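Long-range contacts in 3-ketosteroid-delta4-5alpha-dehydrogenase (Rhodococcus jostii, PDB 4AT2), which probably introduces the C4-C5 double bond into 3-ketosteroids with FAD as cofactor, a dehydrogenation step of steroid catabolism: residues E37-G48 with A249-T260; A219-T227 with I239-V250. One frame throughout, in Å; residues are numbered along the deposited sequence.

After strand 30-31 the chain lays down 37-48, two short strands joined by a corner at Asp43 and Val44. It returns to them some 200 residues later, when 249-260 pairs alongside in parallel and closes the large loop of contact 1. Within that loop lies contact 2, a local closure in which 239-250 folds back on 219-227. The two share Ala249 and Val250 on strand 246-252, which has strand 40-42 on one flank and strand 236-243 on the other. Their centres are about 10 Å apart, and Tyr40 OH lies 2.8 Å from Gln243 OE1, a probable hydrogen bond. Together they tie the mixed sheet to the parallel sheet beside FAD.

Contact 1 of 2, residues E37-G48 with A249-T260; sequences EWDYEADVVVAG and AVRARRGVVLAT. With FAD (flavin-adenine dinucleotide), chain D.
Arg251 lays its aliphatic chain over one face of the Trp38 indole, with CD 3.5 Å from the centroid of the five-membered ring and 15° off its normal, a CH-pi contact. The bend at chi3 (89°) lifts the guanidinium away from the ring face, toward Glu41. There NE reaches OE1 at 3.1 Å within the guanidinium plane, although the oxygen is met from above its carboxylate plane.

Asp43, at the corner, holds two arginines differently. Its OD1 takes a salt bridge from Arg253 NH1 (3.0 Å), whereas OD2 lies over the face of the Arg254 guanidinium, 3.6 Å from NH2, where charge alone can act. The two planes are nearly parallel and OD2 sits offset toward the guanidinium rim, so the groups are stacked; OD2 is hydrogen-bonded to Asp66 N, and Arg254 NH1 to Ala507 O. The backbone is gripped too: Asp43 O accepts from both Arg254 N (2.8 Å) and Gly255 N, where the register slips by one residue in a beta bulge.

Val45 fills the inside of this corner. Its CG2 packs 3.6 Å from Ala252 CB and also touches Val250 CG1. Two parallel pairings meet at the bulge, where the register shifts between Ala42 and Val44, and in each the strand axes cross at a small angle. The second runs to Gly48, whose CA is 3.3 Å from FAD O4B; this strand leading into a GxGxxG pattern is consistent with a Rossmann-type dinucleotide-binding fold.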
loop_
_atom_site.group_PDB
_atom_site.type_symbol
_atom_site.label_atom_id
_atom_site.label_comp_id
_atom_site.label_asym_id
_atom_site.label_seq_id
_atom_site.Cartn_x
_atom_site.Cartn_y
_atom_site.Cartn_z
ATOM N N GLU A 37 -35.598 21.805 10.334
ATOM C CA GLU A 37 -36.137 20.971 11.405
ATOM C C GLU A 37 -35.391 19.646 11.498
ATOM O O GLU A 37 -34.919 19.113 10.490
ATOM C CB GLU A 37 -37.646 20.737 11.242
ATOM C CG GLU A 37 -38.038 19.747 10.155
ATOM C CD GLU A 37 -39.471 19.266 10.298
ATOM O OE1 GLU A 37 -40.396 20.089 10.130
ATOM O OE2 GLU A 37 -39.671 18.062 10.579
ATOM N N TRP A 38 -35.288 19.131 12.718
ATOM C CA TRP A 38 -34.657 17.843 12.967
ATOM C C TRP A 38 -35.719 16.791 13.008
ATOM O O TRP A 38 -36.666 16.889 13.792
ATOM C CB TRP A 38 -33.893 17.883 14.280
ATOM C CG TRP A 38 -32.740 18.861 14.276
ATOM C CD1 TRP A 38 -32.690 20.127 14.861
ATOM C CD2 TRP A 38 -31.419 18.677 13.660
ATOM N NE1 TRP A 38 -31.464 20.718 14.653
ATOM C CE2 TRP A 38 -30.658 19.905 13.940
ATOM C CE3 TRP A 38 -30.814 17.663 12.928
ATOM C CZ2 TRP A 38 -29.356 20.078 13.497
ATOM C CZ3 TRP A 38 -29.499 17.851 12.491
ATOM C CH2 TRP A 38 -28.786 19.029 12.772
ATOM N N ASP A 39 -35.597 15.787 12.147
ATOM C CA ASP A 39 -36.569 14.699 12.101
ATOM C C ASP A 39 -36.457 13.782 13.307
ATOM O O ASP A 39 -37.459 13.236 13.779
ATOM C CB ASP A 39 -36.415 13.894 10.812
ATOM C CG ASP A 39 -36.681 14.723 9.594
ATOM O OD1 ASP A 39 -37.855 14.791 9.183
ATOM O OD2 ASP A 39 -35.742 15.350 9.072
ATOM N N TYR A 40 -35.229 13.617 13.792
ATOM C CA TYR A 40 -34.944 12.791 14.953
ATOM C C TYR A 40 -33.866 13.497 15.760
ATOM O O TYR A 40 -33.103 14.299 15.215
ATOM C CB TYR A 40 -34.438 11.394 14.548
ATOM C CG TYR A 40 -35.368 10.590 13.658
ATOM C CD1 TYR A 40 -35.288 10.695 12.275
ATOM C CD2 TYR A 40 -36.306 9.707 14.201
ATOM C CE1 TYR A 40 -36.129 9.969 11.447
ATOM C CE2 TYR A 40 -37.153 8.965 13.379
ATOM C CZ TYR A 40 -37.052 9.099 12.002
ATOM O OH TYR A 40 -37.873 8.368 11.161
ATOM N N GLU A 41 -33.811 13.201 17.055
ATOM C CA GLU A 41 -32.773 13.739 17.939
ATOM C C GLU A 41 -32.366 12.682 18.959
ATOM O O GLU A 41 -33.198 11.907 19.424
ATOM C CB GLU A 41 -33.255 14.990 18.690
ATOM C CG GLU A 41 -33.703 16.151 17.818
ATOM C CD GLU A 41 -34.255 17.315 18.631
ATOM O OE1 GLU A 41 -33.521 17.843 19.501
ATOM O OE2 GLU A 41 -35.426 17.701 18.403
ATOM N N ALA A 42 -31.078 12.667 19.305
ATOM C CA ALA A 42 -30.536 11.795 20.345
ATOM C C ALA A 42 -29.291 12.442 20.930
ATOM O O ALA A 42 -28.800 13.442 20.405
ATOM C CB ALA A 42 -30.190 10.420 19.777
ATOM N N ASP A 43 -28.779 11.882 22.019
ATOM C CA ASP A 43 -27.503 12.345 22.560
ATOM C C ASP A 43 -26.372 11.764 21.724
ATOM O O ASP A 43 -25.482 12.483 21.288
ATOM C CB ASP A 43 -27.326 11.891 24.002
ATOM C CG ASP A 43 -28.262 12.590 24.953
ATOM O OD1 ASP A 43 -28.616 13.761 24.704
ATOM O OD2 ASP A 43 -28.643 11.951 25.948
ATOM N N VAL A 44 -26.429 10.453 21.520
ATOM C CA VAL A 44 -25.423 9.737 20.744
ATOM C C VAL A 44 -26.110 9.101 19.547
ATOM O O VAL A 44 -27.053 8.319 19.701
ATOM C CB VAL A 44 -24.681 8.689 21.607
ATOM C CG1 VAL A 44 -23.737 7.848 20.749
ATOM C CG2 VAL A 44 -23.899 9.388 22.713
ATOM N N VAL A 45 -25.651 9.479 18.355
ATOM C CA VAL A 45 -26.191 8.946 17.108
ATOM C C VAL A 45 -25.156 7.994 16.523
ATOM O O VAL A 45 -24.029 8.392 16.239
ATOM C CB VAL A 45 -26.552 10.074 16.117
ATOM C CG1 VAL A 45 -26.937 9.498 14.756
ATOM C CG2 VAL A 45 -27.706 10.907 16.676
ATOM N N VAL A 46 -25.546 6.727 16.388
ATOM C CA VAL A 46 -24.649 5.684 15.870
ATOM C C VAL A 46 -25.058 5.351 14.445
ATOM O O VAL A 46 -26.172 4.868 14.204
ATOM C CB VAL A 46 -24.705 4.406 16.733
ATOM C CG1 VAL A 46 -23.771 3.328 16.169
ATOM C CG2 VAL A 46 -24.360 4.731 18.183
ATOM N N ALA A 47 -24.151 5.588 13.506
ATOM C CA ALA A 47 -24.403 5.233 12.112
ATOM C C ALA A 47 -23.884 3.820 11.831
ATOM O O ALA A 47 -22.668 3.591 11.813
ATOM C CB ALA A 47 -23.752 6.249 11.184
ATOM N N GLY A 48 -24.801 2.877 11.625
ATOM C CA GLY A 48 -24.417 1.492 11.325
ATOM C C GLY A 48 -24.653 0.544 12.487
ATOM O O GLY A 48 -24.119 0.746 13.582
ATOM N N ALA A 249 -32.993 14.812 8.746
ATOM C CA ALA A 249 -31.846 15.280 9.545
ATOM C C ALA A 249 -31.957 14.729 10.959
ATOM O O ALA A 249 -33.034 14.737 11.553
ATOM C CB ALA A 249 -31.788 16.803 9.559
ATOM N N VAL A 250 -30.841 14.246 11.496
ATOM C CA VAL A 250 -30.828 13.627 12.816
ATOM C C VAL A 250 -29.830 14.369 13.693
ATOM O O VAL A 250 -28.650 14.446 13.352
ATOM C CB VAL A 250 -30.430 12.133 12.734
ATOM C CG1 VAL A 250 -30.404 11.521 14.123
ATOM C CG2 VAL A 250 -31.385 11.356 11.825
ATOM N N ARG A 251 -30.306 14.910 14.813
ATOM C CA ARG A 251 -29.469 15.705 15.706
ATOM C C ARG A 251 -28.739 14.823 16.709
ATOM O O ARG A 251 -29.327 13.894 17.257
ATOM C CB ARG A 251 -30.303 16.743 16.457
ATOM C CG ARG A 251 -29.431 17.809 17.095
ATOM C CD ARG A 251 -30.206 19.073 17.388
ATOM N NE ARG A 251 -30.820 19.045 18.709
ATOM C CZ ARG A 251 -30.184 19.354 19.839
ATOM N NH1 ARG A 251 -28.894 19.684 19.816
ATOM N NH2 ARG A 251 -30.835 19.316 20.997
ATOM N N ALA A 252 -27.451 15.114 16.917
ATOM C CA ALA A 252 -26.618 14.399 17.888
ATOM C C ALA A 252 -26.103 15.400 18.911
ATOM O O ALA A 252 -25.154 16.146 18.627
ATOM C CB ALA A 252 -25.449 13.699 17.183
ATOM N N ARG A 253 -26.717 15.433 20.094
ATOM C CA ARG A 253 -26.342 16.426 21.108
ATOM C C ARG A 253 -24.907 16.264 21.621
ATOM O O ARG A 253 -24.239 17.259 21.910
ATOM C CB ARG A 253 -27.316 16.422 22.294
ATOM C CG ARG A 253 -28.777 16.637 21.929
ATOM C CD ARG A 253 -29.653 16.555 23.172
ATOM N NE ARG A 253 -31.074 16.452 22.840
ATOM C CZ ARG A 253 -31.781 15.320 22.855
ATOM N NH1 ARG A 253 -31.221 14.161 23.200
ATOM N NH2 ARG A 253 -33.065 15.352 22.537
ATOM N N ARG A 254 -24.440 15.022 21.725
ATOM C CA ARG A 254 -23.128 14.740 22.320
ATOM C C ARG A 254 -22.130 14.154 21.329
ATOM O O ARG A 254 -20.940 14.435 21.406
ATOM C CB ARG A 254 -23.269 13.798 23.520
ATOM C CG ARG A 254 -24.209 14.308 24.605
ATOM C CD ARG A 254 -24.168 13.407 25.827
ATOM N NE ARG A 254 -25.285 13.663 26.743
ATOM C CZ ARG A 254 -25.571 12.910 27.804
ATOM N NH1 ARG A 254 -24.817 11.862 28.111
ATOM N NH2 ARG A 254 -26.613 13.217 28.574
ATOM N N GLY A 255 -22.600 13.340 20.389
ATOM C CA GLY A 255 -21.669 12.777 19.413
ATOM C C GLY A 255 -22.289 11.882 18.368
ATOM O O GLY A 255 -23.339 11.278 18.590
ATOM N N VAL A 256 -21.615 11.823 17.224
ATOM C CA VAL A 256 -21.932 10.914 16.138
ATOM C C VAL A 256 -20.851 9.835 16.141
ATOM O O VAL A 256 -19.655 10.146 16.196
ATOM C CB VAL A 256 -21.911 11.634 14.773
ATOM C CG1 VAL A 256 -21.979 10.634 13.619
ATOM C CG2 VAL A 256 -23.053 12.641 14.678
ATOM N N VAL A 257 -21.274 8.574 16.118
ATOM C CA VAL A 257 -20.341 7.443 15.971
ATOM C C VAL A 257 -20.495 6.841 14.576
ATOM O O VAL A 257 -21.547 6.300 14.242
ATOM C CB VAL A 257 -20.576 6.332 17.023
ATOM C CG1 VAL A 257 -19.589 5.176 16.814
ATOM C CG2 VAL A 257 -20.459 6.890 18.442
ATOM N N LEU A 258 -19.435 6.926 13.778
ATOM C CA LEU A 258 -19.424 6.291 12.457
ATOM C C LEU A 258 -19.029 4.829 12.601
ATOM O O LEU A 258 -17.950 4.510 13.103
ATOM C CB LEU A 258 -18.462 7.013 11.503
ATOM C CG LEU A 258 -18.736 8.512 11.287
ATOM C CD1 LEU A 258 -17.642 9.119 10.415
ATOM C CD2 LEU A 258 -20.098 8.737 10.655
ATOM N N ALA A 259 -19.920 3.945 12.161
ATOM C CA ALA A 259 -19.748 2.500 12.349
ATOM C C ALA A 259 -20.369 1.759 11.155
ATOM O O ALA A 259 -20.959 0.685 11.292
ATOM C CB ALA A 259 -20.383 2.070 13.665
ATOM N N THR A 260 -20.219 2.357 9.980
ATOM C CA THR A 260 -20.890 1.877 8.754
ATOM C C THR A 260 -20.059 0.921 7.897
ATOM O O THR A 260 -20.482 0.543 6.809
ATOM C CB THR A 260 -21.347 3.041 7.852
ATOM O OG1 THR A 260 -20.199 3.803 7.454
ATOM C CG2 THR A 260 -22.326 3.941 8.578
HETATM P PA FAD D . -20.735 -4.227 9.752
HETATM O O1A FAD D . -20.837 -5.315 10.749
HETATM O O2A FAD D . -20.887 -4.554 8.327
HETATM O O5B FAD D . -21.810 -3.105 10.140
HETATM C C5B FAD D . -21.912 -1.892 9.387
HETATM C C4B FAD D . -23.398 -1.508 9.279
HETATM O O4B FAD D . -23.407 -0.204 8.660
HETATM C C3B FAD D . -24.122 -2.462 8.321
HETATM O O3B FAD D . -25.313 -2.975 8.971
HETATM C C2B FAD D . -24.452 -1.586 7.108
HETATM O O2B FAD D . -25.714 -1.988 6.512
HETATM C C1B FAD D . -24.542 -0.197 7.737
HETATM N N9A FAD D . -24.313 0.912 6.784
HETATM C C8A FAD D . -23.510 0.951 5.714
HETATM N N7A FAD D . -23.614 2.156 5.159
HETATM C C5A FAD D . -24.478 2.886 5.893
HETATM C C6A FAD D . -24.958 4.151 5.802
HETATM N N6A FAD D . -24.537 4.934 4.809
HETATM N N1A FAD D . -25.844 4.638 6.688
HETATM C C2A FAD D . -26.284 3.846 7.739
HETATM N N3A FAD D . -25.789 2.548 7.822
HETATM C C4A FAD D . -24.901 2.104 6.894
HETATM N N1 FAD D . -13.756 -10.728 10.883
HETATM C C2 FAD D . -13.400 -11.225 12.124
HETATM O O2 FAD D . -12.788 -10.505 12.902
HETATM N N3 FAD D . -13.743 -12.536 12.485
HETATM C C4 FAD D . -14.410 -13.364 11.580
HETATM O O4 FAD D . -14.681 -14.517 11.926
HETATM C C4X FAD D . -14.763 -12.862 10.321
HETATM N N5 FAD D . -15.391 -13.644 9.409
HETATM C C5X FAD D . -15.508 -13.216 8.137
HETATM C C6 FAD D . -15.916 -14.098 7.132
HETATM C C7 FAD D . -16.058 -13.661 5.812
HETATM C C7M FAD D . -16.473 -14.594 4.841
HETATM C C8 FAD D . -15.775 -12.318 5.485
HETATM C C8M FAD D . -15.903 -11.808 4.176
HETATM C C9 FAD D . -15.379 -11.438 6.494
HETATM C C9A FAD D . -15.221 -11.885 7.814
HETATM N N10 FAD D . -14.804 -11.044 8.792
HETATM C C10 FAD D . -14.437 -11.549 9.978
HETATM C "C1'" FAD D . -14.807 -9.567 8.635
HETATM C "C2'" FAD D . -15.949 -8.959 9.463
HETATM O "O2'" FAD D . -17.138 -9.652 9.078
HETATM C "C3'" FAD D . -16.107 -7.458 9.172
HETATM O "O3'" FAD D . -14.841 -6.821 8.925
HETATM C "C4'" FAD D . -16.810 -6.774 10.356
HETATM O "O4'" FAD D . -18.066 -7.435 10.573
HETATM C "C5'" FAD D . -17.060 -5.294 10.055
HETATM O "O5'" FAD D . -17.643 -4.686 11.224
HETATM P P FAD D . -18.320 -3.226 11.120
HETATM O O1P FAD D . -17.342 -2.240 10.648
HETATM O O2P FAD D . -19.069 -2.991 12.400
HETATM O O3P FAD D . -19.316 -3.415 9.844
HETATM O O HOH W 1 -34.626 12.561 22.298
HETATM O O HOH W 2 -28.480 15.029 27.040
#

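Contact 2 of 2, residues A219-T227 with I239-V250; sequences AEYDMRVQT and IVAKQYGKEVAV. With FAD (flavin-adenine dinucleotide), chain D.
Met223 overlaps the Gln243 amide with its methyl, CE lying 3.6 Å from CD, while its sulfur touches both Ala241 CB and Val248 CG2. The bend at chi2 (-79°) carries the thioether across the antiparallel hairpin formed by strands 223-230 and 236-243. Gln243 is fixed in rotation by both ends of its amide: NE2 donates to Glu220 OE1 at 2.9 Å and to Tyr221 O with a nearly straight bond (169°), each acceptor lying in the amide plane, and OE1 meets Tyr40 OH. At the type I' turn, Asp222 OD2 accepts from Tyr244 N, and a water links the same oxygen to Gly245 N.

Further along, the backbone N atoms of Gln226 and Thr227 both donate to Val240 O, at 2.8 and 3.3 Å, which defines a classic beta bulge. The Gln226 amide extends over the opposing backbone, NE2 3.4 Å from Ala241 C. On the strand's other edge the backbone of Val225 reads the adenine of FAD: its N donates to N1A at 2.9 Å, and its O accepts from N6A at 3.2 Å.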
loop_
_atom_site.group_PDB
_atom_site.type_symbol
_atom_site.label_atom_id
_atom_site.label_comp_id
_atom_site.label_asym_id
_atom_site.label_seq_id
_atom_site.Cartn_x
_atom_site.Cartn_y
_atom_site.Cartn_z
ATOM N N ALA A 219 -33.549 2.309 17.452
ATOM C CA ALA A 219 -33.039 2.045 16.101
ATOM C C ALA A 219 -34.008 2.525 15.019
ATOM O O ALA A 219 -35.225 2.350 15.142
ATOM C CB ALA A 219 -32.722 0.563 15.918
ATOM N N GLU A 220 -33.460 3.137 13.973
ATOM C CA GLU A 220 -34.223 3.502 12.782
ATOM C C GLU A 220 -33.588 2.839 11.570
ATOM O O GLU A 220 -32.364 2.872 11.412
ATOM C CB GLU A 220 -34.271 5.025 12.592
ATOM C CG GLU A 220 -35.245 5.760 13.508
ATOM C CD GLU A 220 -36.707 5.442 13.213
ATOM O OE1 GLU A 220 -37.057 5.171 12.048
ATOM O OE2 GLU A 220 -37.516 5.471 14.162
ATOM N N TYR A 221 -34.422 2.235 10.726
ATOM C CA TYR A 221 -33.954 1.449 9.578
ATOM C C TYR A 221 -34.200 2.180 8.259
ATOM O O TYR A 221 -34.821 3.243 8.246
ATOM C CB TYR A 221 -34.594 0.050 9.606
ATOM C CG TYR A 221 -34.105 -0.757 10.788
ATOM C CD1 TYR A 221 -32.845 -1.358 10.764
ATOM C CD2 TYR A 221 -34.876 -0.877 11.947
ATOM C CE1 TYR A 221 -32.374 -2.075 11.851
ATOM C CE2 TYR A 221 -34.410 -1.599 13.036
ATOM C CZ TYR A 221 -33.156 -2.185 12.986
ATOM O OH TYR A 221 -32.674 -2.912 14.057
ATOM N N ASP A 222 -33.688 1.622 7.163
ATOM C CA ASP A 222 -33.656 2.298 5.864
ATOM C C ASP A 222 -33.002 3.679 5.941
ATOM O O ASP A 222 -33.325 4.572 5.155
ATOM C CB ASP A 222 -35.060 2.410 5.246
ATOM C CG ASP A 222 -35.014 2.631 3.742
ATOM O OD1 ASP A 222 -34.183 1.986 3.075
ATOM O OD2 ASP A 222 -35.805 3.451 3.223
ATOM N N MET A 223 -32.084 3.849 6.895
ATOM C CA MET A 223 -31.389 5.110 7.103
ATOM C C MET A 223 -30.067 5.087 6.386
ATOM O O MET A 223 -29.094 4.543 6.914
ATOM C CB MET A 223 -31.092 5.306 8.588
ATOM C CG MET A 223 -32.206 5.950 9.370
ATOM S SD MET A 223 -32.245 7.739 9.133
ATOM C CE MET A 223 -33.489 8.114 10.360
ATOM N N ARG A 224 -30.021 5.660 5.188
ATOM C CA ARG A 224 -28.758 5.775 4.486
ATOM C C ARG A 224 -28.098 7.108 4.825
ATOM O O ARG A 224 -28.432 8.134 4.255
ATOM C CB ARG A 224 -28.942 5.630 2.977
ATOM C CG ARG A 224 -27.604 5.527 2.243
ATOM C CD ARG A 224 -27.780 5.398 0.743
ATOM N NE ARG A 224 -28.336 6.617 0.158
ATOM C CZ ARG A 224 -28.702 6.740 -1.115
ATOM N NH1 ARG A 224 -28.573 5.715 -1.953
ATOM N NH2 ARG A 224 -29.198 7.890 -1.551
ATOM N N VAL A 225 -27.158 7.090 5.761
ATOM C CA VAL A 225 -26.499 8.327 6.161
ATOM C C VAL A 225 -25.669 8.842 4.991
ATOM O O VAL A 225 -24.995 8.060 4.328
ATOM C CB VAL A 225 -25.635 8.123 7.431
ATOM C CG1 VAL A 225 -24.921 9.411 7.825
ATOM C CG2 VAL A 225 -26.498 7.636 8.582
ATOM N N GLN A 226 -25.731 10.154 4.751
ATOM C CA GLN A 226 -25.130 10.772 3.569
ATOM C C GLN A 226 -24.035 11.786 3.880
ATOM O O GLN A 226 -23.018 11.829 3.187
ATOM C CB GLN A 226 -26.203 11.479 2.737
ATOM C CG GLN A 226 -27.192 10.550 2.048
ATOM C CD GLN A 226 -28.414 11.299 1.562
ATOM O OE1 GLN A 226 -28.966 10.999 0.503
ATOM N NE2 GLN A 226 -28.840 12.286 2.331
ATOM N N THR A 227 -24.263 12.645 4.876
ATOM C CA THR A 227 -23.356 13.770 5.167
ATOM C C THR A 227 -23.404 14.141 6.650
ATOM O O THR A 227 -24.428 13.927 7.301
ATOM C CB THR A 227 -23.723 15.047 4.358
ATOM O OG1 THR A 227 -24.683 15.826 5.077
ATOM C CG2 THR A 227 -24.303 14.728 2.985
ATOM N N ILE A 239 -26.376 14.436 11.559
ATOM C CA ILE A 239 -26.158 13.866 10.228
ATOM C C ILE A 239 -27.369 14.122 9.337
ATOM O O ILE A 239 -28.463 14.392 9.835
ATOM C CB ILE A 239 -25.861 12.338 10.270
ATOM C CG1 ILE A 239 -27.064 11.514 10.770
ATOM C CG2 ILE A 239 -24.639 12.038 11.119
ATOM C CD1 ILE A 239 -28.115 11.207 9.712
ATOM N N VAL A 240 -27.157 14.028 8.031
ATOM C CA VAL A 240 -28.241 14.036 7.047
ATOM C C VAL A 240 -28.288 12.643 6.432
ATOM O O VAL A 240 -27.243 12.064 6.120
ATOM C CB VAL A 240 -28.008 15.096 5.945
ATOM C CG1 VAL A 240 -29.070 14.981 4.852
ATOM C CG2 VAL A 240 -28.009 16.500 6.535
ATOM N N ALA A 241 -29.496 12.101 6.275
ATOM C CA ALA A 241 -29.669 10.770 5.680
ATOM C C ALA A 241 -30.819 10.758 4.685
ATOM O O ALA A 241 -31.639 11.671 4.666
ATOM C CB ALA A 241 -29.919 9.724 6.763
ATOM N N LYS A 242 -30.874 9.724 3.857
ATOM C CA LYS A 242 -32.108 9.409 3.126
ATOM C C LYS A 242 -32.808 8.239 3.831
ATOM O O LYS A 242 -32.188 7.202 4.079
ATOM C CB LYS A 242 -31.822 9.076 1.652
ATOM C CG LYS A 242 -33.085 8.853 0.809
ATOM C CD LYS A 242 -32.763 8.467 -0.631
ATOM C CE LYS A 242 -34.036 8.296 -1.452
ATOM N NZ LYS A 242 -33.762 7.883 -2.854
ATOM N N GLN A 243 -34.083 8.421 4.184
ATOM C CA GLN A 243 -34.864 7.347 4.803
ATOM C C GLN A 243 -36.240 7.312 4.179
ATOM O O GLN A 243 -36.882 8.358 4.050
ATOM C CB GLN A 243 -35.005 7.545 6.316
ATOM C CG GLN A 243 -35.622 6.339 7.027
ATOM C CD GLN A 243 -36.184 6.660 8.404
ATOM O OE1 GLN A 243 -36.684 7.764 8.656
ATOM N NE2 GLN A 243 -36.115 5.684 9.305
ATOM N N TYR A 244 -36.680 6.109 3.813
ATOM C CA TYR A 244 -37.988 5.921 3.177
ATOM C C TYR A 244 -38.209 6.969 2.091
ATOM O O TYR A 244 -39.257 7.624 2.034
ATOM C CB TYR A 244 -39.120 5.902 4.223
ATOM C CG TYR A 244 -38.886 4.830 5.269
ATOM C CD1 TYR A 244 -38.602 3.519 4.884
ATOM C CD2 TYR A 244 -38.919 5.127 6.626
ATOM C CE1 TYR A 244 -38.362 2.527 5.831
ATOM C CE2 TYR A 244 -38.684 4.143 7.579
ATOM C CZ TYR A 244 -38.403 2.848 7.172
ATOM O OH TYR A 244 -38.149 1.851 8.101
ATOM N N GLY A 245 -37.195 7.123 1.240
ATOM C CA GLY A 245 -37.319 7.958 0.039
ATOM C C GLY A 245 -37.126 9.451 0.210
ATOM O O GLY A 245 -37.096 10.177 -0.780
ATOM N N LYS A 246 -37.006 9.925 1.447
ATOM C CA LYS A 246 -36.874 11.364 1.671
ATOM C C LYS A 246 -35.661 11.730 2.519
ATOM O O LYS A 246 -35.142 10.914 3.278
ATOM C CB LYS A 246 -38.164 11.981 2.242
ATOM C CG LYS A 246 -38.534 11.559 3.646
ATOM C CD LYS A 246 -39.672 12.427 4.171
ATOM C CE LYS A 246 -39.870 12.228 5.662
ATOM N NZ LYS A 246 -40.280 10.833 5.979
ATOM N N GLU A 247 -35.221 12.971 2.379
ATOM C CA GLU A 247 -34.123 13.476 3.198
ATOM C C GLU A 247 -34.599 13.720 4.623
ATOM O O GLU A 247 -35.658 14.323 4.839
ATOM C CB GLU A 247 -33.534 14.767 2.614
ATOM C CG GLU A 247 -32.487 15.397 3.525
ATOM C CD GLU A 247 -31.767 16.580 2.910
ATOM O OE1 GLU A 247 -31.201 16.428 1.811
ATOM O OE2 GLU A 247 -31.745 17.655 3.545
ATOM N N VAL A 248 -33.816 13.239 5.589
ATOM C CA VAL A 248 -34.074 13.485 7.005
ATOM C C VAL A 248 -32.813 14.040 7.676
ATOM O O VAL A 248 -31.693 13.784 7.218
ATOM C CB VAL A 248 -34.582 12.220 7.740
ATOM C CG1 VAL A 248 -35.919 11.754 7.166
ATOM C CG2 VAL A 248 -33.554 11.089 7.677
ATOM N N ALA A 249 -32.993 14.812 8.746
ATOM C CA ALA A 249 -31.846 15.280 9.545
ATOM C C ALA A 249 -31.957 14.729 10.959
ATOM O O ALA A 249 -33.034 14.737 11.553
ATOM C CB ALA A 249 -31.788 16.803 9.559
ATOM N N VAL A 250 -30.841 14.246 11.496
ATOM C CA VAL A 250 -30.828 13.627 12.816
ATOM C C VAL A 250 -29.830 14.369 13.693
ATOM O O VAL A 250 -28.650 14.446 13.352
ATOM C CB VAL A 250 -30.430 12.133 12.734
ATOM C CG1 VAL A 250 -30.404 11.521 14.123
ATOM C CG2 VAL A 250 -31.385 11.356 11.825
HETATM P PA FAD D . -20.735 -4.227 9.752
HETATM O O1A FAD D . -20.837 -5.315 10.749
HETATM O O2A FAD D . -20.887 -4.554 8.327
HETATM O O5B FAD D . -21.810 -3.105 10.140
HETATM C C5B FAD D . -21.912 -1.892 9.387
HETATM C C4B FAD D . -23.398 -1.508 9.279
HETATM O O4B FAD D . -23.407 -0.204 8.660
HETATM C C3B FAD D . -24.122 -2.462 8.321
HETATM O O3B FAD D . -25.313 -2.975 8.971
HETATM C C2B FAD D . -24.452 -1.586 7.108
HETATM O O2B FAD D . -25.714 -1.988 6.512
HETATM C C1B FAD D . -24.542 -0.197 7.737
HETATM N N9A FAD D . -24.313 0.912 6.784
HETATM C C8A FAD D . -23.510 0.951 5.714
HETATM N N7A FAD D . -23.614 2.156 5.159
HETATM C C5A FAD D . -24.478 2.886 5.893
HETATM C C6A FAD D . -24.958 4.151 5.802
HETATM N N6A FAD D . -24.537 4.934 4.809
HETATM N N1A FAD D . -25.844 4.638 6.688
HETATM C C2A FAD D . -26.284 3.846 7.739
HETATM N N3A FAD D . -25.789 2.548 7.822
HETATM C C4A FAD D . -24.901 2.104 6.894
HETATM N N1 FAD D . -13.756 -10.728 10.883
HETATM C C2 FAD D . -13.400 -11.225 12.124
HETATM O O2 FAD D . -12.788 -10.505 12.902
HETATM N N3 FAD D . -13.743 -12.536 12.485
HETATM C C4 FAD D . -14.410 -13.364 11.580
HETATM O O4 FAD D . -14.681 -14.517 11.926
HETATM C C4X FAD D . -14.763 -12.862 10.321
HETATM N N5 FAD D . -15.391 -13.644 9.409
HETATM C C5X FAD D . -15.508 -13.216 8.137
HETATM C C6 FAD D . -15.916 -14.098 7.132
HETATM C C7 FAD D . -16.058 -13.661 5.812
HETATM C C7M FAD D . -16.473 -14.594 4.841
HETATM C C8 FAD D . -15.775 -12.318 5.485
HETATM C C8M FAD D . -15.903 -11.808 4.176
HETATM C C9 FAD D . -15.379 -11.438 6.494
HETATM C C9A FAD D . -15.221 -11.885 7.814
HETATM N N10 FAD D . -14.804 -11.044 8.792
HETATM C C10 FAD D . -14.437 -11.549 9.978
HETATM C "C1'" FAD D . -14.807 -9.567 8.635
HETATM C "C2'" FAD D . -15.949 -8.959 9.463
HETATM O "O2'" FAD D . -17.138 -9.652 9.078
HETATM C "C3'" FAD D . -16.107 -7.458 9.172
HETATM O "O3'" FAD D . -14.841 -6.821 8.925
HETATM C "C4'" FAD D . -16.810 -6.774 10.356
HETATM O "O4'" FAD D . -18.066 -7.435 10.573
HETATM C "C5'" FAD D . -17.060 -5.294 10.055
HETATM O "O5'" FAD D . -17.643 -4.686 11.224
HETATM P P FAD D . -18.320 -3.226 11.120
HETATM O O1P FAD D . -17.342 -2.240 10.648
HETATM O O2P FAD D . -19.069 -2.991 12.400
HETATM O O3P FAD D . -19.316 -3.415 9.844
HETATM O O HOH W 3 -37.305 2.403 10.957
HETATM O O HOH W 4 -35.016 5.439 0.924
#